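Local atomic coordinates of coclaurine N-methyltransferase (Coptis japonica, PDB entry 6GKV), a protein that probably transfers the methyl group of S-adenosyl-L-methionine to the ring nitrogen of coclaurine and related tetrahydroisoquinolines in alkaloid biosynthesis. Residues L74-I79 / S156-E161; V274-L279 / M343-L348; R59-A64 / H202-E207. All blocks are in the same frame, centred on the assembly; numbering follows the deposited sequence.

Contact 1: residues L74-I79 / S156-E161; sequences LYEIPI and SVSQKE. With SAH (S-adenosyl-L-homocysteine), chain C.
Ser156 and Tyr75 meet through a side-chain-to-backbone hydrogen bond: Ser156 OG donates to Tyr75 O at 2.7 Å, approaching nearly along the C=O axis. With OG anti to its own backbone N (chi1 164°), the same hydroxyl also accepts a weak capping bond from Gln159 N, so Ser156 both N-caps helix 157-168 and ties the 74-79 loop to it. Glu76, its chain bent at chi2 (-56°), turns its carboxylate over the first helical turn. Its OE2 lies 2.9 Å from Val157 N and its OE1 rests 3.0 Å from Ser158 CB. Beyond, Ser158 OG gives a weak bond to Ile77 O.

Next to this junction, the two segments share SAH, and Tyr75 also touches the bound N-methylheliamine. The Tyr75 ring is sandwiched, with SAH C2' 3.6 Å above the centre of one face and Leu74 CG over the opposite face. Tyr75 OH reaches to 3.4 Å from SAH SD and is probably hydrogen-bonded to His202 NE2, at a doubtfully short separation. The extended Gln159 side chain sends its amide to the ribose hydroxyls, where OE1 accepts from O2' and O3', although its position is less certain. The Glu76 carboxylate at a helix N-terminus would probably be favoured by the helix dipole but opposed by nearby Asp71, while the serine hydroxyl and the glutamine amide link the loop and the ribose to one helix end.

Contact 2: residues V274-L279 / M343-L348; sequences VNHWTL and MASHVL
Strands 274-279 and 343-348 run antiparallel, with axes 4.6 Å apart at closest approach and N-to-C directions at 165°, and Trp277 and His346 form a hydrogen-bonded pair at their middle. Trp277 N donates to His346 O at 2.8 Å, and His346 N returns a bond to Trp277 O. At one end Val274 and Asn275 both face Leu348 in a classic beta bulge: Leu348 O takes a short, nearly straight bond from Val274 N (2.7 Å) and a weak one from Asn275 N.

On the face carrying His276, Thr278, Ser345 and Val347, His276 has CG anti to its backbone N (chi1 -176°), and its ring edge meets the neighbouring strand. CD2 lies 3.3 Å from His346 O, in the ring plane, and NE2 shares a hydrogen bond of 3.2 Å with Ser345 OG. The ring's ND1 is hydrogen-bonded to Tyr266 OH of the second subunit, while Asn275 OD1 accepts from Gln52 of that subunit.

These are the last two strands of the seven-stranded sheet of the Rossmann-like methyltransferase fold, in which the antiparallel strand 342-350 is inserted between 221-230 and the outermost strand of this chain, 272-279. On the face carrying Asn275, Trp277, Leu279, Ala344, His346 and Leu348, the Trp277 indole has Asn275 CG above one side, offset toward the rim, 3.4 Å from the plane. Its benzo edge meets Leu348, the side chains lying side by side with CZ3 4.0 Å from Leu348 CB. Arg118 makes a cation-pi contact with this indole and a hydrogen bond to His346 ND1, while His346 NE2 is hydrogen-bonded to Glu226 OE1. Leu279 presses CD2 to within 3.5 Å of Ala344 CB and directs CD1 at His346 CE1.

Contact 3: residues R59-A64 / H202-E207; sequences RQMKIA and HMKNYE. With SAH (S-adenosyl-L-homocysteine), chain C.
The guanidinium of Arg59 receives Glu207 OE1 at its edge, in a salt bridge of 2.7 Å from NH1, and the two planes are turned 50° apart. OE1 is met from above the carboxylate plane, and the extended Arg59 chain crosses the glutamate at about a right angle. Another flat group, the Asn205 amide, holds Met61 O in its own plane: ND2 donates over 3.0 Å in an almost straight line (177°), although it stands above the plane of that carbonyl. The Tyr206 ring has Lys204 O over the centre of one face, 3.5 Å above it, and Phe264 and Phe267 pack against it edge-to-face. The His202 ring approaches the adenine obliquely, with CD2 3.9 Å from SAH C8.

Asn205 CG is anti to the backbone N (chi1 -172°), which carries the amide toward the 59-64 loop, while OD1 caps Leu208 N at the start of helix 206-215. The backbones add two bonds, Asn205 N to Lys62 O at 3.0 Å and Lys204 N to Ile63 O at 2.6 Å. Met203, bent at chi2 and chi3, lays SD beside Ala64 CB (3.9 Å) and Ile63 CG2, and its CE comes within 3.7 Å of SAH N6.

Arg59 NH1 also pairs with Asp269, and Glu207 OE2 with Arg211; an alanine in place of Arg59 would probably leave Asp269 and Glu207 OE1 without this positive partner, Glu207 keeping Arg211, and so weaken the tie between loop and helix. Segment 202-207 leads from strand 191-197 into helix 206-215 of the Rossmann-like methyltransferase fold, where strand ends line the cofactor site: His202 and Met203 belong to the SAH pocket, and His202 also touches the N-methylheliamine.

Contacts 1 and 3 lie 24 Å apart between centres, yet both reach SAH, contact 1 at the ribose and sulfur and contact 3 at the adenine, and they touch directly where Tyr75 meets His202. Along the chain contact 3 opens first, contact 1 comes between its two segments, and contact 2 follows after both. Contact 2, 28 Å from contact 1 and 21 Å from contact 3 between centres, joins the last strands of the seven-stranded sheet. Contacts 1 and 3 thus fasten two loops that come before strand 126-130 to the start of helix 157-168 and to the loop after strand 191-197, whereas contact 2 sits at the sheet's edge, beside the second subunit.

Contact 1: residues L74-I79 / S156-E161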
loop_
_atom_site.group_PDB
_atom_site.type_symbol
_atom_site.label_atom_id
_atom_site.label_comp_id
_atom_site.label_asym_id
_atom_site.label_seq_id
_atom_site.Cartn_x
_atom_site.Cartn_y
_atom_site.Cartn_z
ATOM N N LEU A 74 7.934 -30.299 -5.947
ATOM C CA LEU A 74 8.950 -29.326 -5.580
ATOM C C LEU A 74 9.293 -29.570 -4.110
ATOM O O LEU A 74 8.556 -30.285 -3.437
ATOM C CB LEU A 74 8.413 -27.914 -5.816
ATOM C CG LEU A 74 9.331 -26.710 -5.968
ATOM C CD1 LEU A 74 10.398 -26.952 -7.031
ATOM C CD2 LEU A 74 8.457 -25.526 -6.333
ATOM N N TYR A 75 10.410 -29.029 -3.623
ATOM C CA TYR A 75 10.737 -29.049 -2.179
ATOM C C TYR A 75 11.070 -30.427 -1.549
ATOM O O TYR A 75 11.348 -30.507 -0.345
ATOM C CB TYR A 75 9.588 -28.390 -1.392
ATOM C CG TYR A 75 9.370 -26.950 -1.789
ATOM C CD1 TYR A 75 10.458 -26.123 -2.059
ATOM C CD2 TYR A 75 8.091 -26.428 -1.937
ATOM C CE1 TYR A 75 10.289 -24.820 -2.435
ATOM C CE2 TYR A 75 7.910 -25.113 -2.322
ATOM C CZ TYR A 75 9.022 -24.311 -2.568
ATOM O OH TYR A 75 8.881 -22.989 -2.948
ATOM N N GLU A 76 11.035 -31.499 -2.346
ATOM C CA GLU A 76 11.623 -32.785 -1.948
ATOM C C GLU A 76 12.787 -33.096 -2.883
ATOM O O GLU A 76 12.870 -34.178 -3.465
ATOM C CB GLU A 76 10.601 -33.931 -1.985
ATOM C CG GLU A 76 9.775 -34.127 -0.711
ATOM C CD GLU A 76 10.611 -34.343 0.536
ATOM O OE1 GLU A 76 11.748 -34.849 0.444
ATOM O OE2 GLU A 76 10.113 -34.006 1.622
ATOM N N ILE A 77 13.681 -32.128 -3.033
ATOM C CA ILE A 77 14.773 -32.230 -3.982
ATOM C C ILE A 77 16.010 -32.812 -3.321
ATOM O O ILE A 77 16.378 -32.384 -2.230
ATOM C CB ILE A 77 15.121 -30.851 -4.577
ATOM C CG1 ILE A 77 13.837 -30.093 -4.973
ATOM C CG2 ILE A 77 16.123 -31.011 -5.730
ATOM C CD1 ILE A 77 12.912 -30.871 -5.943
ATOM N N PRO A 78 16.650 -33.796 -3.975
ATOM C CA PRO A 78 17.917 -34.342 -3.482
ATOM C C PRO A 78 18.940 -33.249 -3.200
ATOM O O PRO A 78 19.222 -32.399 -4.050
ATOM C CB PRO A 78 18.383 -35.257 -4.627
ATOM C CG PRO A 78 17.501 -34.931 -5.791
ATOM C CD PRO A 78 16.210 -34.482 -5.198
ATOM N N ILE A 79 19.481 -33.288 -1.988
ATOM C CA ILE A 79 20.399 -32.276 -1.506
ATOM C C ILE A 79 21.643 -32.181 -2.393
ATOM O O ILE A 79 22.162 -31.080 -2.620
ATOM C CB ILE A 79 20.791 -32.571 -0.033
ATOM C CG1 ILE A 79 21.443 -31.351 0.611
ATOM C CG2 ILE A 79 21.636 -33.849 0.090
ATOM C CD1 ILE A 79 20.452 -30.285 0.977
ATOM N N SER A 156 8.968 -30.990 4.850
ATOM C CA SER A 156 9.791 -31.700 3.872
ATOM C C SER A 156 10.828 -32.586 4.561
ATOM O O SER A 156 11.795 -32.095 5.142
ATOM C CB SER A 156 10.467 -30.687 2.928
ATOM O OG SER A 156 11.536 -31.251 2.202
ATOM N N VAL A 157 10.609 -33.898 4.501
ATOM C CA VAL A 157 11.483 -34.870 5.158
ATOM C C VAL A 157 12.931 -34.746 4.707
ATOM O O VAL A 157 13.845 -35.119 5.436
ATOM C CB VAL A 157 11.015 -36.309 4.902
ATOM C CG1 VAL A 157 9.638 -36.536 5.505
ATOM C CG2 VAL A 157 11.010 -36.602 3.408
ATOM N N SER A 158 13.131 -34.212 3.508
ATOM C CA SER A 158 14.465 -34.006 2.968
ATOM C C SER A 158 15.144 -32.769 3.574
ATOM O O SER A 158 16.368 -32.712 3.663
ATOM C CB SER A 158 14.383 -33.893 1.448
ATOM O OG SER A 158 15.495 -33.215 0.910
ATOM N N GLN A 159 14.352 -31.786 3.998
ATOM C CA GLN A 159 14.902 -30.547 4.556
ATOM C C GLN A 159 15.212 -30.685 6.057
ATOM O O GLN A 159 16.212 -30.149 6.540
ATOM C CB GLN A 159 13.945 -29.373 4.275
ATOM C CG GLN A 159 13.857 -29.031 2.785
ATOM C CD GLN A 159 12.930 -27.860 2.470
ATOM O OE1 GLN A 159 12.339 -27.261 3.362
ATOM N NE2 GLN A 159 12.813 -27.524 1.183
ATOM N N LYS A 160 14.382 -31.422 6.785
ATOM C CA LYS A 160 14.713 -31.792 8.157
ATOM C C LYS A 160 15.973 -32.653 8.199
ATOM O O LYS A 160 16.775 -32.563 9.148
ATOM C CB LYS A 160 13.546 -32.544 8.800
ATOM C CG LYS A 160 13.693 -32.810 10.291
ATOM C CD LYS A 160 12.649 -33.815 10.759
ATOM C CE LYS A 160 12.497 -33.831 12.270
ATOM N NZ LYS A 160 13.789 -34.068 12.955
ATOM N N GLU A 161 16.140 -33.489 7.168
ATOM C CA GLU A 161 17.365 -34.288 6.947
ATOM C C GLU A 161 18.627 -33.465 7.107
ATOM O O GLU A 161 19.392 -33.610 8.057
ATOM C CB GLU A 161 17.377 -34.863 5.522
ATOM C CG GLU A 161 16.705 -36.224 5.267
ATOM C CD GLU A 161 16.849 -37.203 6.417
ATOM O OE1 GLU A 161 17.952 -37.307 7.006
ATOM O OE2 GLU A 161 15.858 -37.902 6.717
HETATM N N SAH C . 12.913 -20.324 3.195
HETATM C CA SAH C . 13.837 -21.160 2.441
HETATM C CB SAH C . 13.138 -21.812 1.256
HETATM C CG SAH C . 12.032 -20.991 0.599
HETATM S SD SAH C . 11.135 -21.974 -0.634
HETATM C C SAH C . 15.036 -20.368 1.943
HETATM O O SAH C . 14.963 -19.138 1.945
HETATM O OXT SAH C . 16.068 -20.929 1.536
HETATM C "C5'" SAH C . 9.684 -22.206 0.430
HETATM C "C4'" SAH C . 9.934 -23.073 1.670
HETATM O "O4'" SAH C . 8.735 -23.235 2.411
HETATM C "C3'" SAH C . 10.420 -24.474 1.321
HETATM O "O3'" SAH C . 11.354 -24.881 2.289
HETATM C "C2'" SAH C . 9.211 -25.363 1.469
HETATM O "O2'" SAH C . 9.633 -26.635 1.896
HETATM C "C1'" SAH C . 8.408 -24.614 2.531
HETATM N N9 SAH C . 6.947 -24.833 2.426
HETATM C C8 SAH C . 6.133 -24.680 1.324
HETATM N N7 SAH C . 4.860 -24.990 1.683
HETATM C C5 SAH C . 4.850 -25.340 3.000
HETATM C C6 SAH C . 3.837 -25.751 3.874
HETATM N N6 SAH C . 2.571 -25.865 3.461
HETATM N N1 SAH C . 4.157 -26.049 5.186
HETATM C C2 SAH C . 5.465 -25.946 5.624
HETATM N N3 SAH C . 6.460 -25.539 4.758
HETATM C C4 SAH C . 6.155 -25.245 3.470
#

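Contact 2: residues V274-L279 / M343-L348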
loop_
_atom_site.group_PDB
_atom_site.type_symbol
_atom_site.label_atom_id
_atom_site.label_comp_id
_atom_site.label_asym_id
_atom_site.label_seq_id
_atom_site.Cartn_x
_atom_site.Cartn_y
_atom_site.Cartn_z
ATOM N N VAL A 274 5.631 -2.373 10.977
ATOM C CA VAL A 274 6.571 -1.461 11.602
ATOM C C VAL A 274 7.493 -0.826 10.566
ATOM O O VAL A 274 7.795 0.369 10.628
ATOM C CB VAL A 274 7.391 -2.198 12.665
ATOM C CG1 VAL A 274 8.696 -1.442 12.975
ATOM C CG2 VAL A 274 6.523 -2.389 13.914
ATOM N N ASN A 275 7.933 -1.638 9.610
ATOM C CA ASN A 275 8.728 -1.136 8.508
ATOM C C ASN A 275 8.398 -1.884 7.250
ATOM O O ASN A 275 7.755 -2.916 7.286
ATOM C CB ASN A 275 10.217 -1.249 8.795
ATOM C CG ASN A 275 10.996 -0.075 8.249
ATOM O OD1 ASN A 275 10.591 0.554 7.269
ATOM N ND2 ASN A 275 12.109 0.252 8.902
ATOM N N HIS A 276 8.858 -1.350 6.132
ATOM C CA HIS A 276 8.555 -1.905 4.843
ATOM C C HIS A 276 9.627 -1.450 3.872
ATOM O O HIS A 276 9.874 -0.257 3.719
ATOM C CB HIS A 276 7.173 -1.464 4.381
ATOM C CG HIS A 276 6.751 -2.073 3.086
ATOM N ND1 HIS A 276 5.730 -1.550 2.316
ATOM C CD2 HIS A 276 7.211 -3.156 2.417
ATOM C CE1 HIS A 276 5.584 -2.283 1.230
ATOM N NE2 HIS A 276 6.472 -3.263 1.266
ATOM N N TRP A 277 10.296 -2.411 3.254
ATOM C CA TRP A 277 11.279 -2.108 2.243
ATOM C C TRP A 277 10.865 -2.868 1.007
ATOM O O TRP A 277 10.160 -3.870 1.119
ATOM C CB TRP A 277 12.674 -2.558 2.647
ATOM C CG TRP A 277 13.178 -2.126 3.978
ATOM C CD1 TRP A 277 14.099 -1.138 4.217
ATOM C CD2 TRP A 277 12.875 -2.700 5.252
ATOM N NE1 TRP A 277 14.360 -1.037 5.566
ATOM C CE2 TRP A 277 13.604 -1.997 6.240
ATOM C CE3 TRP A 277 12.017 -3.736 5.686
ATOM C CZ2 TRP A 277 13.535 -2.272 7.602
ATOM C CZ3 TRP A 277 11.941 -4.023 7.048
ATOM C CH2 TRP A 277 12.701 -3.291 7.986
ATOM N N THR A 278 11.285 -2.408 -0.165
ATOM C CA THR A 278 11.405 -3.311 -1.289
ATOM C C THR A 278 12.860 -3.338 -1.726
ATOM O O THR A 278 13.727 -2.682 -1.126
ATOM C CB THR A 278 10.534 -2.936 -2.484
ATOM O OG1 THR A 278 10.997 -1.703 -3.056
ATOM C CG2 THR A 278 9.051 -2.862 -2.089
ATOM N N LEU A 279 13.108 -4.090 -2.790
ATOM C CA LEU A 279 14.447 -4.480 -3.210
ATOM C C LEU A 279 14.394 -4.824 -4.709
ATOM O O LEU A 279 13.506 -5.565 -5.144
ATOM C CB LEU A 279 14.878 -5.653 -2.339
ATOM C CG LEU A 279 16.142 -6.484 -2.356
ATOM C CD1 LEU A 279 16.619 -6.654 -0.930
ATOM C CD2 LEU A 279 15.794 -7.834 -2.917
ATOM N N MET A 343 9.769 -8.022 -8.195
ATOM C CA MET A 343 10.812 -7.747 -7.225
ATOM C C MET A 343 10.527 -8.383 -5.871
ATOM O O MET A 343 9.610 -9.200 -5.731
ATOM C CB MET A 343 10.984 -6.229 -7.061
ATOM C CG MET A 343 9.654 -5.477 -6.836
ATOM S SD MET A 343 9.837 -3.670 -6.725
ATOM C CE MET A 343 9.822 -3.186 -8.444
ATOM N N ALA A 344 11.316 -7.976 -4.881
ATOM C CA ALA A 344 11.220 -8.499 -3.528
ATOM C C ALA A 344 10.793 -7.443 -2.508
ATOM O O ALA A 344 11.276 -6.307 -2.504
ATOM C CB ALA A 344 12.544 -9.113 -3.115
ATOM N N SER A 345 9.874 -7.846 -1.639
ATOM C CA SER A 345 9.337 -7.002 -0.571
ATOM C C SER A 345 9.686 -7.529 0.808
ATOM O O SER A 345 9.489 -8.722 1.100
ATOM C CB SER A 345 7.819 -6.903 -0.713
ATOM O OG SER A 345 7.225 -6.224 0.381
ATOM N N HIS A 346 10.191 -6.644 1.664
ATOM C CA HIS A 346 10.423 -6.958 3.080
ATOM C C HIS A 346 9.478 -6.198 4.021
ATOM O O HIS A 346 9.434 -4.957 4.022
ATOM C CB HIS A 346 11.869 -6.650 3.476
ATOM C CG HIS A 346 12.877 -7.577 2.860
ATOM N ND1 HIS A 346 14.235 -7.383 2.977
ATOM C CD2 HIS A 346 12.717 -8.702 2.131
ATOM C CE1 HIS A 346 14.875 -8.349 2.340
ATOM N NE2 HIS A 346 13.977 -9.169 1.829
ATOM N N VAL A 347 8.755 -6.948 4.846
ATOM C CA VAL A 347 7.861 -6.358 5.824
ATOM C C VAL A 347 8.219 -6.761 7.254
ATOM O O VAL A 347 8.387 -7.953 7.556
ATOM C CB VAL A 347 6.401 -6.743 5.562
ATOM C CG1 VAL A 347 5.488 -5.865 6.395
ATOM C CG2 VAL A 347 6.063 -6.603 4.074
ATOM N N LEU A 348 8.324 -5.762 8.139
ATOM C CA LEU A 348 8.552 -6.040 9.554
ATOM C C LEU A 348 7.259 -5.781 10.325
ATOM O O LEU A 348 6.672 -4.707 10.222
ATOM C CB LEU A 348 9.714 -5.200 10.107
ATOM C CG LEU A 348 10.152 -5.488 11.555
ATOM C CD1 LEU A 348 10.647 -6.920 11.727
ATOM C CD2 LEU A 348 11.207 -4.491 12.045
#

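Contact 3: residues R59-A64 / H202-E207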
loop_
_atom_site.group_PDB
_atom_site.type_symbol
_atom_site.label_atom_id
_atom_site.label_comp_id
_atom_site.label_asym_id
_atom_site.label_seq_id
_atom_site.Cartn_x
_atom_site.Cartn_y
_atom_site.Cartn_z
ATOM N N ARG A 59 -9.576 -14.301 1.757
ATOM C CA ARG A 59 -10.090 -14.431 3.128
ATOM C C ARG A 59 -11.190 -15.497 3.280
ATOM O O ARG A 59 -11.514 -15.916 4.396
ATOM C CB ARG A 59 -10.614 -13.080 3.645
ATOM C CG ARG A 59 -9.520 -12.070 3.998
ATOM C CD ARG A 59 -10.095 -10.721 4.459
ATOM N NE ARG A 59 -9.102 -9.647 4.468
ATOM C CZ ARG A 59 -8.491 -9.177 5.555
ATOM N NH1 ARG A 59 -8.743 -9.684 6.751
ATOM N NH2 ARG A 59 -7.615 -8.190 5.444
ATOM N N GLN A 60 -11.758 -15.941 2.168
ATOM C CA GLN A 60 -12.707 -17.058 2.209
ATOM C C GLN A 60 -12.096 -18.433 1.939
ATOM O O GLN A 60 -12.746 -19.449 2.125
ATOM C CB GLN A 60 -13.834 -16.813 1.218
ATOM C CG GLN A 60 -14.761 -15.727 1.676
ATOM C CD GLN A 60 -15.705 -15.289 0.595
ATOM O OE1 GLN A 60 -15.397 -15.366 -0.599
ATOM N NE2 GLN A 60 -16.888 -14.870 1.003
ATOM N N MET A 61 -10.848 -18.468 1.495
ATOM C CA MET A 61 -10.205 -19.740 1.185
ATOM C C MET A 61 -9.731 -20.410 2.473
ATOM O O MET A 61 -10.057 -19.946 3.563
ATOM C CB MET A 61 -9.042 -19.517 0.216
ATOM C CG MET A 61 -9.498 -19.077 -1.166
ATOM S SD MET A 61 -8.157 -18.827 -2.356
ATOM C CE MET A 61 -9.073 -18.148 -3.742
ATOM N N LYS A 62 -8.990 -21.507 2.358
ATOM C CA LYS A 62 -8.284 -22.057 3.510
ATOM C C LYS A 62 -6.864 -21.528 3.470
ATOM O O LYS A 62 -6.503 -20.840 2.528
ATOM C CB LYS A 62 -8.305 -23.588 3.509
ATOM C CG LYS A 62 -9.172 -24.186 4.615
ATOM C CD LYS A 62 -8.764 -23.652 6.007
ATOM C CE LYS A 62 -7.339 -24.064 6.389
ATOM N NZ LYS A 62 -6.884 -23.454 7.669
ATOM N N ILE A 63 -6.060 -21.838 4.482
ATOM C CA ILE A 63 -4.697 -21.309 4.549
ATOM C C ILE A 63 -3.856 -21.688 3.323
ATOM O O ILE A 63 -3.134 -20.858 2.767
ATOM C CB ILE A 63 -3.979 -21.783 5.822
ATOM C CG1 ILE A 63 -4.573 -21.078 7.051
ATOM C CG2 ILE A 63 -2.475 -21.508 5.712
ATOM C CD1 ILE A 63 -3.971 -21.507 8.401
ATOM N N ALA A 64 -3.965 -22.939 2.894
ATOM C CA ALA A 64 -3.233 -23.405 1.716
ATOM C C ALA A 64 -4.008 -24.459 0.960
ATOM O O ALA A 64 -4.800 -25.205 1.545
ATOM C CB ALA A 64 -1.877 -23.955 2.106
ATOM N N HIS A 202 2.921 -19.616 -1.507
ATOM C CA HIS A 202 2.304 -20.946 -1.595
ATOM C C HIS A 202 1.015 -21.050 -0.798
ATOM O O HIS A 202 0.308 -22.055 -0.853
ATOM C CB HIS A 202 3.282 -21.994 -1.086
ATOM C CG HIS A 202 4.543 -22.078 -1.884
ATOM N ND1 HIS A 202 4.548 -22.315 -3.243
ATOM C CD2 HIS A 202 5.842 -21.978 -1.513
ATOM C CE1 HIS A 202 5.796 -22.353 -3.676
ATOM N NE2 HIS A 202 6.599 -22.153 -2.646
ATOM N N MET A 203 0.736 -20.008 -0.023
ATOM C CA MET A 203 -0.440 -19.986 0.833
ATOM C C MET A 203 -1.558 -19.257 0.132
ATOM O O MET A 203 -1.364 -18.753 -0.963
ATOM C CB MET A 203 -0.125 -19.323 2.172
ATOM C CG MET A 203 1.115 -19.868 2.839
ATOM S SD MET A 203 0.946 -21.596 3.335
ATOM C CE MET A 203 2.422 -22.312 2.610
ATOM N N LYS A 204 -2.721 -19.204 0.775
ATOM C CA LYS A 204 -3.885 -18.547 0.212
ATOM C C LYS A 204 -4.476 -17.572 1.219
ATOM O O LYS A 204 -4.270 -16.362 1.117
ATOM C CB LYS A 204 -4.939 -19.573 -0.206
ATOM C CG LYS A 204 -4.468 -20.555 -1.264
ATOM C CD LYS A 204 -4.004 -19.829 -2.523
ATOM C CE LYS A 204 -3.611 -20.813 -3.635
ATOM N NZ LYS A 204 -2.785 -20.128 -4.668
ATOM N N ASN A 205 -5.209 -18.105 2.194
ATOM C CA ASN A 205 -5.867 -17.273 3.193
ATOM C C ASN A 205 -4.886 -16.702 4.226
ATOM O O ASN A 205 -4.636 -17.312 5.275
ATOM C CB ASN A 205 -6.974 -18.048 3.905
ATOM C CG ASN A 205 -7.817 -17.163 4.807
ATOM O OD1 ASN A 205 -7.334 -16.175 5.359
ATOM N ND2 ASN A 205 -9.088 -17.513 4.960
ATOM N N TYR A 206 -4.398 -15.494 3.935
ATOM C CA TYR A 206 -3.362 -14.830 4.718
ATOM C C TYR A 206 -3.863 -14.322 6.061
ATOM O O TYR A 206 -3.112 -14.244 7.036
ATOM C CB TYR A 206 -2.796 -13.665 3.922
ATOM C CG TYR A 206 -2.029 -14.042 2.677
ATOM C CD1 TYR A 206 -1.009 -14.977 2.722
ATOM C CD2 TYR A 206 -2.322 -13.448 1.459
ATOM C CE1 TYR A 206 -0.304 -15.309 1.586
ATOM C CE2 TYR A 206 -1.622 -13.771 0.317
ATOM C CZ TYR A 206 -0.617 -14.705 0.381
ATOM O OH TYR A 206 0.096 -15.022 -0.765
ATOM N N GLU A 207 -5.133 -13.964 6.120
ATOM C CA GLU A 207 -5.719 -13.559 7.397
ATOM C C GLU A 207 -5.653 -14.727 8.407
ATOM O O GLU A 207 -5.298 -14.518 9.572
ATOM C CB GLU A 207 -7.169 -13.073 7.200
ATOM C CG GLU A 207 -7.925 -12.768 8.493
ATOM C CD GLU A 207 -9.430 -12.620 8.284
ATOM O OE1 GLU A 207 -9.846 -12.120 7.222
ATOM O OE2 GLU A 207 -10.205 -13.020 9.176
HETATM N N SAH C . 12.913 -20.324 3.195
HETATM C CA SAH C . 13.837 -21.160 2.441
HETATM C CB SAH C . 13.138 -21.812 1.256
HETATM C CG SAH C . 12.032 -20.991 0.599
HETATM S SD SAH C . 11.135 -21.974 -0.634
HETATM C C SAH C . 15.036 -20.368 1.943
HETATM O O SAH C . 14.963 -19.138 1.945
HETATM O OXT SAH C . 16.068 -20.929 1.536
HETATM C "C5'" SAH C . 9.684 -22.206 0.430
HETATM C "C4'" SAH C . 9.934 -23.073 1.670
HETATM O "O4'" SAH C . 8.735 -23.235 2.411
HETATM C "C3'" SAH C . 10.420 -24.474 1.321
HETATM O "O3'" SAH C . 11.354 -24.881 2.289
HETATM C "C2'" SAH C . 9.211 -25.363 1.469
HETATM O "O2'" SAH C . 9.633 -26.635 1.896
HETATM C "C1'" SAH C . 8.408 -24.614 2.531
HETATM N N9 SAH C . 6.947 -24.833 2.426
HETATM C C8 SAH C . 6.133 -24.680 1.324
HETATM N N7 SAH C . 4.860 -24.990 1.683
HETATM C C5 SAH C . 4.850 -25.340 3.000
HETATM C C6 SAH C . 3.837 -25.751 3.874
HETATM N N6 SAH C . 2.571 -25.865 3.461
HETATM N N1 SAH C . 4.157 -26.049 5.186
HETATM C C2 SAH C . 5.465 -25.946 5.624
HETATM N N3 SAH C . 6.460 -25.539 4.758
HETATM C C4 SAH C . 6.155 -25.245 3.470
#